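Local coordinates for manganese-binding protein (Chlamydia trachomatis, PDB 6NSI) that binds iron, manganese and nickel ions, with a preference for ferrous iron, and delivers them to the membrane permease of an ABC importer, at residues 105-110 / 268-273; 178-183 / 188-193; 252-257 / 278-283. One frame throughout, in Å; residues are numbered along the deposited sequence.

Contact 1 (105-110 / 268-273)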
ATOM      1  N   THR A 105       2.962   1.592  -0.209  1.00 22.08           N
ATOM      2  CA  THR A 105       3.813   1.209  -1.332  1.00 21.22           C
ATOM      3  C   THR A 105       4.977   2.163  -1.537  1.00 27.28           C
ATOM      4  O   THR A 105       5.839   1.890  -2.380  1.00 29.32           O
ATOM      5  CB  THR A 105       3.017   1.143  -2.637  1.00 24.25           C
ATOM      6  OG1 THR A 105       2.636   2.471  -3.030  1.00 24.02           O
ATOM      7  CG2 THR A 105       1.754   0.255  -2.471  1.00 24.38           C
ATOM      8  N   ASP A 106       4.997   3.289  -0.828  1.00 23.56           N
ATOM      9  CA  ASP A 106       6.110   4.225  -0.869  1.00 22.89           C
ATOM     10  C   ASP A 106       6.883   4.009   0.433  1.00 27.24           C
ATOM     11  O   ASP A 106       6.418   4.391   1.512  1.00 27.95           O
ATOM     12  CB  ASP A 106       5.586   5.654  -1.038  1.00 23.80           C
ATOM     13  CG  ASP A 106       6.688   6.722  -0.948  1.00 37.78           C
ATOM     14  OD1 ASP A 106       7.736   6.465  -0.315  1.00 31.25           O
ATOM     15  OD2 ASP A 106       6.486   7.839  -1.489  1.00 23.90           O
ATOM     16  N   MET A 107       8.051   3.369   0.326  1.00 27.03           N
ATOM     17  CA  MET A 107       8.803   2.938   1.503  1.00 28.55           C
ATOM     18  C   MET A 107       9.346   4.109   2.320  1.00 33.18           C
ATOM     19  O   MET A 107       9.604   3.946   3.516  1.00 34.82           O
ATOM     20  CB  MET A 107       9.935   2.000   1.070  1.00 27.82           C
ATOM     21  CG  MET A 107      10.725   1.352   2.226  1.00 36.51           C
ATOM     22  SD  MET A 107       9.784   0.255   3.323  1.00 32.58           S
ATOM     23  CE  MET A 107       9.132  -0.998   2.211  1.00 30.99           C
ATOM     24  N   ARG A 108       9.515   5.288   1.721  1.00 27.81           N
ATOM     25  CA  ARG A 108       9.886   6.444   2.535  1.00 31.98           C
ATOM     26  C   ARG A 108       8.707   6.922   3.371  1.00 35.82           C
ATOM     27  O   ARG A 108       8.861   7.245   4.558  1.00 34.67           O
ATOM     28  CB  ARG A 108      10.401   7.578   1.657  1.00 38.88           C
ATOM     29  CG  ARG A 108      10.789   8.819   2.451  1.00 40.01           C
ATOM     30  CD  ARG A 108      10.751  10.065   1.582  1.00 48.43           C
ATOM     31  NE  ARG A 108       9.390  10.570   1.402  1.00 50.19           N
ATOM     32  CZ  ARG A 108       8.703  11.234   2.329  1.00 49.97           C
ATOM     33  NH1 ARG A 108       9.250  11.480   3.519  1.00 51.28           N
ATOM     34  NH2 ARG A 108       7.467  11.652   2.064  1.00 44.57           N
ATOM     35  N   VAL A 109       7.516   6.973   2.768  1.00 29.73           N
ATOM     36  CA  VAL A 109       6.331   7.375   3.519  1.00 33.93           C
ATOM     37  C   VAL A 109       6.021   6.344   4.605  1.00 31.05           C
ATOM     38  O   VAL A 109       5.776   6.703   5.761  1.00 34.10           O
ATOM     39  CB  VAL A 109       5.144   7.600   2.554  1.00 31.41           C
ATOM     40  CG1 VAL A 109       3.874   8.019   3.311  1.00 28.98           C
ATOM     41  CG2 VAL A 109       5.501   8.665   1.503  1.00 31.91           C
ATOM     42  N   TRP A 110       6.067   5.048   4.269  1.00 33.04           N
ATOM     43  CA  TRP A 110       5.762   4.037   5.277  1.00 31.25           C
ATOM     44  C   TRP A 110       6.815   4.015   6.382  1.00 32.99           C
ATOM     45  O   TRP A 110       6.506   3.666   7.527  1.00 32.80           O
ATOM     46  CB  TRP A 110       5.627   2.656   4.632  1.00 29.89           C
ATOM     47  CG  TRP A 110       4.710   1.733   5.415  1.00 27.06           C
ATOM     48  CD1 TRP A 110       5.020   0.496   5.909  1.00 27.70           C
ATOM     49  CD2 TRP A 110       3.338   1.976   5.783  1.00 29.86           C
ATOM     50  NE1 TRP A 110       3.935  -0.048   6.560  1.00 33.01           N
ATOM     51  CE2 TRP A 110       2.887   0.835   6.490  1.00 30.94           C
ATOM     52  CE3 TRP A 110       2.446   3.038   5.572  1.00 24.59           C
ATOM     53  CZ2 TRP A 110       1.594   0.735   7.003  1.00 24.76           C
ATOM     54  CZ3 TRP A 110       1.148   2.928   6.083  1.00 28.32           C
ATOM     55  CH2 TRP A 110       0.744   1.789   6.787  1.00 28.54           C
ATOM     56  N   SER A 268       8.768  -8.609   2.698  1.00 30.31           N
ATOM     57  CA  SER A 268       8.988  -9.479   1.551  1.00 33.84           C
ATOM     58  C   SER A 268       8.003  -9.177   0.424  1.00 29.92           C
ATOM     59  O   SER A 268       8.331  -9.360  -0.753  1.00 33.03           O
ATOM     60  CB  SER A 268       8.875 -10.945   1.982  1.00 38.48           C
ATOM     61  OG  SER A 268       9.749 -11.229   3.071  1.00 45.23           O
ATOM     62  N   THR A 269       6.794  -8.729   0.767  1.00 29.20           N
ATOM     63  CA  THR A 269       5.796  -8.390  -0.246  1.00 30.15           C
ATOM     64  C   THR A 269       6.231  -7.172  -1.057  1.00 24.94           C
ATOM     65  O   THR A 269       6.144  -7.173  -2.292  1.00 25.65           O
ATOM     66  CB  THR A 269       4.440  -8.134   0.415  1.00 27.93           C
ATOM     67  OG1 THR A 269       4.002  -9.325   1.080  1.00 30.58           O
ATOM     68  CG2 THR A 269       3.414  -7.756  -0.651  1.00 27.92           C
ATOM     69  N   PHE A 270       6.702  -6.124  -0.372  1.00 29.01           N
ATOM     70  CA  PHE A 270       7.280  -4.969  -1.053  1.00 27.91           C
ATOM     71  C   PHE A 270       8.407  -5.399  -1.986  1.00 30.84           C
ATOM     72  O   PHE A 270       8.464  -4.985  -3.154  1.00 29.65           O
ATOM     73  CB  PHE A 270       7.775  -3.955  -0.013  1.00 27.88           C
ATOM     74  CG  PHE A 270       8.469  -2.753  -0.610  1.00 30.05           C
ATOM     75  CD1 PHE A 270       7.732  -1.661  -1.052  1.00 21.15           C
ATOM     76  CD2 PHE A 270       9.866  -2.709  -0.705  1.00 28.76           C
ATOM     77  CE1 PHE A 270       8.364  -0.552  -1.593  1.00 26.55           C
ATOM     78  CE2 PHE A 270      10.515  -1.595  -1.241  1.00 23.55           C
ATOM     79  CZ  PHE A 270       9.763  -0.516  -1.688  1.00 25.82           C
ATOM     80  N   GLN A 271       9.306  -6.258  -1.492  1.00 27.15           N
ATOM     81  CA  GLN A 271      10.387  -6.758  -2.338  1.00 32.27           C
ATOM     82  C   GLN A 271       9.834  -7.479  -3.564  1.00 29.98           C
ATOM     83  O   GLN A 271      10.270  -7.220  -4.696  1.00 28.01           O
ATOM     84  CB  GLN A 271      11.302  -7.683  -1.540  1.00 32.04           C
ATOM     85  CG  GLN A 271      12.027  -6.981  -0.396  1.00 28.71           C
ATOM     86  CD  GLN A 271      12.917  -7.919   0.416  1.00 41.01           C
ATOM     87  OE1 GLN A 271      12.470  -8.961   0.907  1.00 39.41           O
ATOM     88  NE2 GLN A 271      14.189  -7.547   0.561  1.00 43.30           N
ATOM     89  N   HIS A 272       8.867  -8.385  -3.359  1.00 22.56           N
ATOM     90  CA  HIS A 272       8.285  -9.116  -4.483  1.00 30.68           C
ATOM     91  C   HIS A 272       7.671  -8.168  -5.509  1.00 29.08           C
ATOM     92  O   HIS A 272       7.829  -8.366  -6.724  1.00 29.42           O
ATOM     93  CB  HIS A 272       7.225 -10.109  -3.993  1.00 28.23           C
ATOM     94  CG  HIS A 272       6.363 -10.648  -5.097  1.00 35.51           C
ATOM     95  ND1 HIS A 272       6.597 -11.869  -5.698  1.00 36.81           N
ATOM     96  CD2 HIS A 272       5.286 -10.117  -5.730  1.00 38.64           C
ATOM     97  CE1 HIS A 272       5.693 -12.071  -6.641  1.00 41.73           C
ATOM     98  NE2 HIS A 272       4.891 -11.019  -6.686  1.00 37.79           N
ATOM     99  N   ASN A 273       6.938  -7.149  -5.037  1.00 26.72           N
ATOM    100  CA  ASN A 273       6.325  -6.190  -5.953  1.00 24.12           C
ATOM    101  C   ASN A 273       7.387  -5.477  -6.778  1.00 23.49           C
ATOM    102  O   ASN A 273       7.225  -5.294  -7.989  1.00 23.16           O
ATOM    103  CB  ASN A 273       5.495  -5.172  -5.175  1.00 22.81           C
ATOM    104  CG  ASN A 273       4.118  -5.705  -4.785  1.00 26.76           C
ATOM    105  OD1 ASN A 273       3.650  -6.727  -5.302  1.00 23.87           O
ATOM    106  ND2 ASN A 273       3.460  -5.001  -3.884  1.00 17.84           N
TER
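Met107, in the first turn of helix 107-124, lays its side chain on the ring of Phe270 from helix 266-280. Followed outward, the methionine touches the ring twice. Its CB lies by the far end of the ring, 3.7 Å from Phe270 CZ. CG anti to the backbone N (chi1 -174°) starts the chain, and bends at chi2 (63°) and chi3 (58°) then fold it back, which brings the terminal methyl over the aromatic face. SD stands higher, 4.9 Å from the centroid of the Phe270 ring and almost on the ring normal, in a Met-aromatic contact. CE comes lower: it sits 3.3 Å above the ring plane, over its centre, and approaches Phe270 CG to 3.4 Å in a close CH-pi contact. The methyl thus meets the pi cloud directly, with the sulfur behind it. Phe270, its own CG anti to the backbone N, extends from its helix to receive this cover on one face. At its edge, in the ring plane, Thr105 O approaches Phe270 CE1 to 3.6 Å, so that the partly positive rim faces a carbonyl oxygen. Asp106, between Thr105 and Met107 in the sequence, is the N-cap of helix 107-124: its OD1 accepts from Val109 N at 3.1 Å, met from above the carboxylate plane, and more weakly from Arg108 N. All three touching residues are buried, and the contact joins parts of the chain far apart in sequence. Helix 129-154 packs against both partners, through Met143 and Asp147 on Met107 and Ala150 on Phe270, while Tyr178 of helix 172-178 touches Phe270 and Tyr173 of the same helix touches Thr105.

Contact 2 (178-183 / 188-193)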
ATOM      1  N   TYR A 178       8.891   6.197  -7.507  1.00 27.75           N
ATOM      2  CA  TYR A 178       9.906   5.318  -8.085  1.00 22.98           C
ATOM      3  C   TYR A 178       9.935   5.299  -9.599  1.00 22.26           C
ATOM      4  O   TYR A 178      10.931   4.848 -10.173  1.00 23.83           O
ATOM      5  CB  TYR A 178       9.698   3.867  -7.634  1.00 18.43           C
ATOM      6  CG  TYR A 178       9.811   3.669  -6.148  1.00 27.08           C
ATOM      7  CD1 TYR A 178      11.004   3.937  -5.479  1.00 26.05           C
ATOM      8  CD2 TYR A 178       8.716   3.226  -5.414  1.00 22.99           C
ATOM      9  CE1 TYR A 178      11.105   3.763  -4.108  1.00 28.27           C
ATOM     10  CE2 TYR A 178       8.801   3.042  -4.055  1.00 27.04           C
ATOM     11  CZ  TYR A 178       9.998   3.303  -3.400  1.00 30.80           C
ATOM     12  OH  TYR A 178      10.063   3.119  -2.030  1.00 28.15           O
ATOM     13  N   LEU A 179       8.853   5.693 -10.257  1.00 22.32           N
ATOM     14  CA  LEU A 179       8.751   5.569 -11.702  1.00 23.97           C
ATOM     15  C   LEU A 179       8.831   6.912 -12.406  1.00 26.90           C
ATOM     16  O   LEU A 179       8.841   6.953 -13.646  1.00 26.46           O
ATOM     17  CB  LEU A 179       7.440   4.850 -12.080  1.00 17.49           C
ATOM     18  CG  LEU A 179       7.339   3.370 -11.677  1.00 19.38           C
ATOM     19  CD1 LEU A 179       6.032   2.744 -12.181  1.00 21.82           C
ATOM     20  CD2 LEU A 179       8.537   2.560 -12.147  1.00 16.47           C
ATOM     21  N   SER A 180       8.899   8.007 -11.654  1.00 26.30           N
ATOM     22  CA  SER A 180       8.751   9.342 -12.203  1.00 30.57           C
ATOM     23  C   SER A 180       9.953  10.202 -11.855  1.00 29.78           C
ATOM     24  O   SER A 180      10.613   9.990 -10.837  1.00 30.31           O
ATOM     25  CB  SER A 180       7.485  10.006 -11.680  1.00 25.73           C
ATOM     26  OG  SER A 180       6.402   9.071 -11.731  1.00 26.26           O
ATOM     27  N   SER A 181      10.192  11.197 -12.696  1.00 32.38           N
ATOM     28  CA  SER A 181      11.275  12.154 -12.533  1.00 39.43           C
ATOM     29  C   SER A 181      10.859  13.297 -11.614  1.00 43.14           C
ATOM     30  O   SER A 181       9.670  13.535 -11.372  1.00 36.25           O
ATOM     31  CB  SER A 181      11.681  12.729 -13.883  1.00 35.73           C
ATOM     32  OG  SER A 181      10.691  13.655 -14.314  1.00 35.55           O
ATOM     33  N   ASP A 182      11.869  14.018 -11.116  1.00 41.42           N
ATOM     34  CA  ASP A 182      11.613  15.230 -10.346  1.00 43.97           C
ATOM     35  C   ASP A 182      10.721  16.191 -11.122  1.00 37.53           C
ATOM     36  O   ASP A 182       9.807  16.798 -10.551  1.00 45.48           O
ATOM     37  CB  ASP A 182      12.939  15.905  -9.971  1.00 47.62           C
ATOM     38  CG  ASP A 182      13.628  15.226  -8.796  1.00 55.04           C
ATOM     39  OD1 ASP A 182      13.181  14.128  -8.410  1.00 52.76           O
ATOM     40  OD2 ASP A 182      14.610  15.782  -8.252  1.00 51.97           O
ATOM     41  N   ALA A 183      10.968  16.335 -12.428  1.00 40.63           N
ATOM     42  CA  ALA A 183      10.163  17.242 -13.240  1.00 38.39           C
ATOM     43  C   ALA A 183       8.724  16.763 -13.331  1.00 43.69           C
ATOM     44  O   ALA A 183       7.787  17.568 -13.270  1.00 38.10           O
ATOM     45  CB  ALA A 183      10.761  17.370 -14.638  1.00 36.91           C
ATOM     46  N   GLY A 188       3.262  17.244 -11.970  1.00 48.45           N
ATOM     47  CA  GLY A 188       2.116  16.366 -11.911  1.00 40.12           C
ATOM     48  C   GLY A 188       1.958  15.456 -13.114  1.00 46.36           C
ATOM     49  O   GLY A 188       1.025  14.630 -13.134  1.00 37.94           O
ATOM     50  N   GLU A 189       2.840  15.560 -14.113  1.00 40.29           N
ATOM     51  CA  GLU A 189       2.752  14.641 -15.241  1.00 46.12           C
ATOM     52  C   GLU A 189       3.228  13.235 -14.897  1.00 31.95           C
ATOM     53  O   GLU A 189       3.214  12.371 -15.777  1.00 32.67           O
ATOM     54  CB  GLU A 189       3.528  15.202 -16.435  1.00 47.96           C
ATOM     55  CG  GLU A 189       2.666  16.149 -17.271  1.00 56.93           C
ATOM     56  CD  GLU A 189       3.471  17.111 -18.124  1.00 71.03           C
ATOM     57  OE1 GLU A 189       4.696  16.889 -18.307  1.00 76.56           O
ATOM     58  OE2 GLU A 189       2.867  18.100 -18.603  1.00 69.30           O
ATOM     59  N   TRP A 190       3.659  13.000 -13.653  1.00 31.71           N
ATOM     60  CA  TRP A 190       3.901  11.644 -13.186  1.00 29.56           C
ATOM     61  C   TRP A 190       2.657  10.777 -13.338  1.00 28.20           C
ATOM     62  O   TRP A 190       2.769   9.569 -13.562  1.00 24.23           O
ATOM     63  CB  TRP A 190       4.351  11.670 -11.721  1.00 29.07           C
ATOM     64  CG  TRP A 190       3.280  12.074 -10.746  1.00 30.24           C
ATOM     65  CD1 TRP A 190       3.071  13.321 -10.228  1.00 30.16           C
ATOM     66  CD2 TRP A 190       2.262  11.227 -10.169  1.00 32.92           C
ATOM     67  NE1 TRP A 190       1.998  13.304  -9.361  1.00 34.16           N
ATOM     68  CE2 TRP A 190       1.486  12.032  -9.309  1.00 36.45           C
ATOM     69  CE3 TRP A 190       1.941   9.867 -10.292  1.00 29.81           C
ATOM     70  CZ2 TRP A 190       0.400  11.525  -8.582  1.00 36.18           C
ATOM     71  CZ3 TRP A 190       0.854   9.366  -9.567  1.00 27.90           C
ATOM     72  CH2 TRP A 190       0.099  10.195  -8.729  1.00 29.99           C
ATOM     73  N   ARG A 191       1.469  11.381 -13.228  1.00 29.63           N
ATOM     74  CA  ARG A 191       0.214  10.638 -13.318  1.00 30.11           C
ATOM     75  C   ARG A 191       0.049   9.941 -14.662  1.00 27.36           C
ATOM     76  O   ARG A 191      -0.669   8.943 -14.744  1.00 29.51           O
ATOM     77  CB  ARG A 191      -0.963  11.580 -13.056  1.00 35.52           C
ATOM     78  CG  ARG A 191      -1.149  11.953 -11.601  1.00 38.94           C
ATOM     79  CD  ARG A 191      -2.603  12.281 -11.338  1.00 53.30           C
ATOM     80  NE  ARG A 191      -3.020  12.039  -9.960  1.00 47.88           N
ATOM     81  CZ  ARG A 191      -2.992  12.963  -8.999  1.00 59.94           C
ATOM     82  NH1 ARG A 191      -2.542  14.188  -9.267  1.00 52.53           N
ATOM     83  NH2 ARG A 191      -3.406  12.661  -7.768  1.00 49.13           N
ATOM     84  N   SER A 192       0.718  10.419 -15.714  1.00 25.24           N
ATOM     85  CA  SER A 192       0.693   9.681 -16.978  1.00 29.52           C
ATOM     86  C   SER A 192       1.288   8.278 -16.848  1.00 24.71           C
ATOM     87  O   SER A 192       1.036   7.419 -17.708  1.00 23.26           O
ATOM     88  CB  SER A 192       1.451  10.468 -18.051  1.00 32.27           C
ATOM     89  OG  SER A 192       2.847  10.242 -17.905  1.00 37.93           O
ATOM     90  N   ARG A 193       2.049   8.010 -15.784  1.00 21.43           N
ATOM     91  CA  ARG A 193       2.805   6.764 -15.672  1.00 21.85           C
ATOM     92  C   ARG A 193       2.055   5.598 -15.020  1.00 19.62           C
ATOM     93  O   ARG A 193       2.622   4.500 -14.925  1.00 17.64           O
ATOM     94  CB  ARG A 193       4.108   7.033 -14.913  1.00 22.53           C
ATOM     95  CG  ARG A 193       4.841   8.276 -15.443  1.00 27.29           C
ATOM     96  CD  ARG A 193       6.339   8.137 -15.289  1.00 30.25           C
ATOM     97  NE  ARG A 193       6.760   7.365 -16.434  1.00 48.19           N
ATOM     98  CZ  ARG A 193       7.472   7.845 -17.437  1.00 33.82           C
ATOM     99  NH1 ARG A 193       7.894   9.088 -17.409  1.00 39.58           N
ATOM    100  NH2 ARG A 193       7.750   7.054 -18.463  1.00 30.39           N
TER
HETATM  101  O   HOH W   1       6.505  17.149 -16.465  1.00 49.18           O
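Ser180 and Trp190 meet through the bases of their side chains, with Arg193 turned toward the same serine. Ser180 OG lies 3.3 Å from Trp190 CB, and the two CB atoms are 3.5 Å apart. The indole then leads away from the serine: chi1 of 69° sets Trp190 CG between its backbone N and carbonyl carbon. Over one face of that indole lies Arg191 CG, 3.3 Å above the plane and offset toward the rim, and the Arg191 guanidinium in turn covers Trp190 CZ2. Arg193 reaches across with its aliphatic part, placing CD 3.7 Å from Ser180 OG and 3.2 Å from Leu179 O. Bends at chi2 and chi3 carry its guanidinium onward past Leu179 O. The polar ends find partners beyond this packing: Ser180 OG bonds to Thr175 O, while Arg193 uses NE for Arg162 O, forms a salt bridge to Glu184 through NH1 and makes a cation-pi contact with Tyr163. At the outer end a water donates to Glu189 OE1 at 2.6 Å and weakly to Ala183 O. Segment 178-183 leads into helix 182-187 and holds its first two residues, and 188-193 follows it, so Leu179 and Ser180 before the helix meet Trp190 and Arg193 after it. Trp190 packs on helix 172-178 through Ser172 and Arg176, and the 3-10 turn 189-193 runs directly into strand 194-195.

Contact 3 (252-257 / 278-283)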
ATOM      1  N   LEU A 252      -0.205 -10.720 -19.538  1.00 27.26           N
ATOM      2  CA  LEU A 252      -0.313 -10.570 -18.093  1.00 29.47           C
ATOM      3  C   LEU A 252       1.045 -10.847 -17.463  1.00 28.26           C
ATOM      4  O   LEU A 252       1.776 -11.732 -17.916  1.00 30.84           O
ATOM      5  CB  LEU A 252      -1.353 -11.539 -17.513  1.00 32.94           C
ATOM      6  CG  LEU A 252      -2.774 -11.618 -18.085  1.00 31.98           C
ATOM      7  CD1 LEU A 252      -3.462 -12.896 -17.593  1.00 38.69           C
ATOM      8  CD2 LEU A 252      -3.606 -10.384 -17.708  1.00 33.92           C
ATOM      9  N   ALA A 253       1.379 -10.092 -16.418  1.00 27.75           N
ATOM     10  CA  ALA A 253       2.619 -10.359 -15.705  1.00 32.87           C
ATOM     11  C   ALA A 253       2.582 -11.763 -15.120  1.00 31.23           C
ATOM     12  O   ALA A 253       1.512 -12.312 -14.841  1.00 32.17           O
ATOM     13  CB  ALA A 253       2.844  -9.321 -14.607  1.00 30.24           C
ATOM     14  N   LYS A 254       3.766 -12.358 -14.954  1.00 30.16           N
ATOM     15  CA  LYS A 254       3.834 -13.733 -14.473  1.00 42.27           C
ATOM     16  C   LYS A 254       3.272 -13.849 -13.060  1.00 45.69           C
ATOM     17  O   LYS A 254       2.335 -14.615 -12.810  1.00 50.27           O
ATOM     18  CB  LYS A 254       5.276 -14.237 -14.528  1.00 47.62           C
ATOM     19  CG  LYS A 254       5.682 -14.872 -15.855  1.00 61.84           C
ATOM     20  CD  LYS A 254       5.009 -16.238 -16.061  1.00 63.91           C
ATOM     21  CE  LYS A 254       4.491 -16.384 -17.487  1.00 59.68           C
ATOM     22  NZ  LYS A 254       3.206 -17.125 -17.533  1.00 54.58           N
ATOM     23  N   SER A 255       3.826 -13.062 -12.109  1.00 36.27           N
ATOM     24  CA  SER A 255       3.375 -13.118 -10.722  1.00 37.64           C
ATOM     25  C   SER A 255       2.432 -11.965 -10.409  1.00 31.45           C
ATOM     26  O   SER A 255       2.601 -10.863 -10.937  1.00 28.28           O
ATOM     27  CB  SER A 255       4.555 -13.044  -9.744  1.00 35.54           C
ATOM     28  OG  SER A 255       5.658 -13.803 -10.200  1.00 48.16           O
ATOM     29  N   PRO A 256       1.461 -12.187  -9.522  1.00 37.12           N
ATOM     30  CA  PRO A 256       0.540 -11.106  -9.156  1.00 30.28           C
ATOM     31  C   PRO A 256       1.224 -10.109  -8.236  1.00 34.44           C
ATOM     32  O   PRO A 256       2.183 -10.434  -7.529  1.00 28.96           O
ATOM     33  CB  PRO A 256      -0.610 -11.836  -8.443  1.00 36.05           C
ATOM     34  CG  PRO A 256       0.019 -13.071  -7.872  1.00 43.34           C
ATOM     35  CD  PRO A 256       1.171 -13.445  -8.801  1.00 40.13           C
ATOM     36  N   LEU A 257       0.737  -8.871  -8.274  1.00 24.43           N
ATOM     37  CA  LEU A 257       1.176  -7.879  -7.312  1.00 24.70           C
ATOM     38  C   LEU A 257       0.278  -7.947  -6.084  1.00 25.54           C
ATOM     39  O   LEU A 257      -0.848  -8.432  -6.139  1.00 22.89           O
ATOM     40  CB  LEU A 257       1.140  -6.480  -7.925  1.00 21.82           C
ATOM     41  CG  LEU A 257       2.007  -6.206  -9.158  1.00 20.38           C
ATOM     42  CD1 LEU A 257       1.759  -4.753  -9.611  1.00 17.93           C
ATOM     43  CD2 LEU A 257       3.483  -6.391  -8.817  1.00 19.15           C
ATOM     44  N   THR A 278      10.004  -4.484 -11.788  1.00 23.11           N
ATOM     45  CA  THR A 278      11.281  -4.222 -12.459  1.00 23.58           C
ATOM     46  C   THR A 278      11.526  -5.219 -13.588  1.00 28.63           C
ATOM     47  O   THR A 278      11.859  -4.829 -14.716  1.00 27.60           O
ATOM     48  CB  THR A 278      12.438  -4.262 -11.447  1.00 27.32           C
ATOM     49  OG1 THR A 278      12.197  -3.315 -10.401  1.00 21.07           O
ATOM     50  CG2 THR A 278      13.776  -3.904 -12.113  1.00 24.79           C
ATOM     51  N   GLU A 279      11.343  -6.515 -13.314  1.00 23.06           N
ATOM     52  CA  GLU A 279      11.658  -7.518 -14.331  1.00 26.18           C
ATOM     53  C   GLU A 279      10.711  -7.427 -15.520  1.00 26.88           C
ATOM     54  O   GLU A 279      11.143  -7.520 -16.679  1.00 29.26           O
ATOM     55  CB  GLU A 279      11.604  -8.925 -13.726  1.00 32.98           C
ATOM     56  CG  GLU A 279      12.879  -9.343 -13.015  1.00 42.87           C
ATOM     57  CD  GLU A 279      12.750 -10.699 -12.338  1.00 55.25           C
ATOM     58  OE1 GLU A 279      11.694 -11.361 -12.501  1.00 52.77           O
ATOM     59  OE2 GLU A 279      13.704 -11.094 -11.633  1.00 54.61           O
ATOM     60  N   GLU A 280       9.413  -7.251 -15.261  1.00 24.75           N
ATOM     61  CA  GLU A 280       8.451  -7.298 -16.361  1.00 23.78           C
ATOM     62  C   GLU A 280       8.527  -6.056 -17.236  1.00 22.88           C
ATOM     63  O   GLU A 280       8.248  -6.144 -18.440  1.00 24.73           O
ATOM     64  CB  GLU A 280       7.033  -7.480 -15.823  1.00 19.05           C
ATOM     65  CG  GLU A 280       6.814  -8.826 -15.120  1.00 28.29           C
ATOM     66  CD  GLU A 280       6.501  -9.967 -16.077  1.00 34.42           C
ATOM     67  OE1 GLU A 280       5.974 -11.002 -15.611  1.00 38.92           O
ATOM     68  OE2 GLU A 280       6.782  -9.832 -17.298  1.00 35.11           O
ATOM     69  N   LEU A 281       8.890  -4.901 -16.666  1.00 22.95           N
ATOM     70  CA  LEU A 281       9.049  -3.665 -17.436  1.00 26.59           C
ATOM     71  C   LEU A 281      10.455  -3.497 -18.033  1.00 27.64           C
ATOM     72  O   LEU A 281      10.751  -2.455 -18.637  1.00 27.27           O
ATOM     73  CB  LEU A 281       8.683  -2.454 -16.572  1.00 18.03           C
ATOM     74  CG  LEU A 281       7.175  -2.476 -16.212  1.00 19.68           C
ATOM     75  CD1 LEU A 281       6.789  -1.231 -15.456  1.00 23.84           C
ATOM     76  CD2 LEU A 281       6.342  -2.596 -17.454  1.00 19.43           C
ATOM     77  N   GLY A 282      11.316  -4.497 -17.903  1.00 30.10           N
ATOM     78  CA  GLY A 282      12.550  -4.530 -18.658  1.00 29.03           C
ATOM     79  C   GLY A 282      13.788  -4.098 -17.910  1.00 32.07           C
ATOM     80  O   GLY A 282      14.850  -3.962 -18.539  1.00 29.26           O
ATOM     81  N   GLY A 283      13.693  -3.874 -16.595  1.00 28.37           N
ATOM     82  CA  GLY A 283      14.840  -3.516 -15.788  1.00 30.17           C
ATOM     83  C   GLY A 283      15.593  -4.728 -15.275  1.00 31.44           C
ATOM     84  O   GLY A 283      15.332  -5.875 -15.649  1.00 28.87           O
TER
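The C-terminal end of helix 266-280, closed by a Schellman motif, meets the loop that follows strand 251-252. Gly283 N bonds to Thr278 O at 2.8 Å and Gly282 N to Glu279 O at 3.3 Å, with Gly282 at positive phi as the C-prime residue. From within this turn, as the last helical residue, Glu280 reaches across. Its CG is anti to the carbonyl carbon, and a bend at chi2 (-83°) turns the carboxylate toward the loop backbone. There OE1 accepts from Lys254 N at 2.7 Å along a nearly straight N-H direction (176°). The amide approaches on the anti side of the carboxylate, 31° out of its plane. The same oxygen packs against the loop chain, 3.4 Å from Ala253 CA and 3.5 Å from Lys254 CB. The lysine tail leads away, leaving NZ 7.0 Å from Glu280 OE1, too far for a salt bridge. The positive partner is instead Arg251, whose NH2 forms one with Glu280 OE2. With one oxygen on a backbone amide and the other on a guanidinium, the carboxylate is gripped through both oxygens, which probably favours its ionised form.

In the fold
Contacts 1 and 3 share helix 266-280: the helix gives Phe270, near its start, to contact 1 and Glu280, its last residue, to contact 3, and the contact centres lie 16 Å apart. Between them His272 NE2 is 2.9 Å from Pro256 O, a probable hydrogen bond. Contact 2, nested in the chain loop closed by contact 1, reaches it through Tyr178, whose OH is 3.1 Å from Met107 N, also a probable hydrogen bond. Contacts 2 and 3 do not touch; their nearest atoms are about 5 Å apart. The iron(III), bound by His36, His102, His168 and Asp260, lies about 9 Å from the Thr105 side chain, so contact 1 is near the site without contributing a ligand, whereas contact 3 is remote.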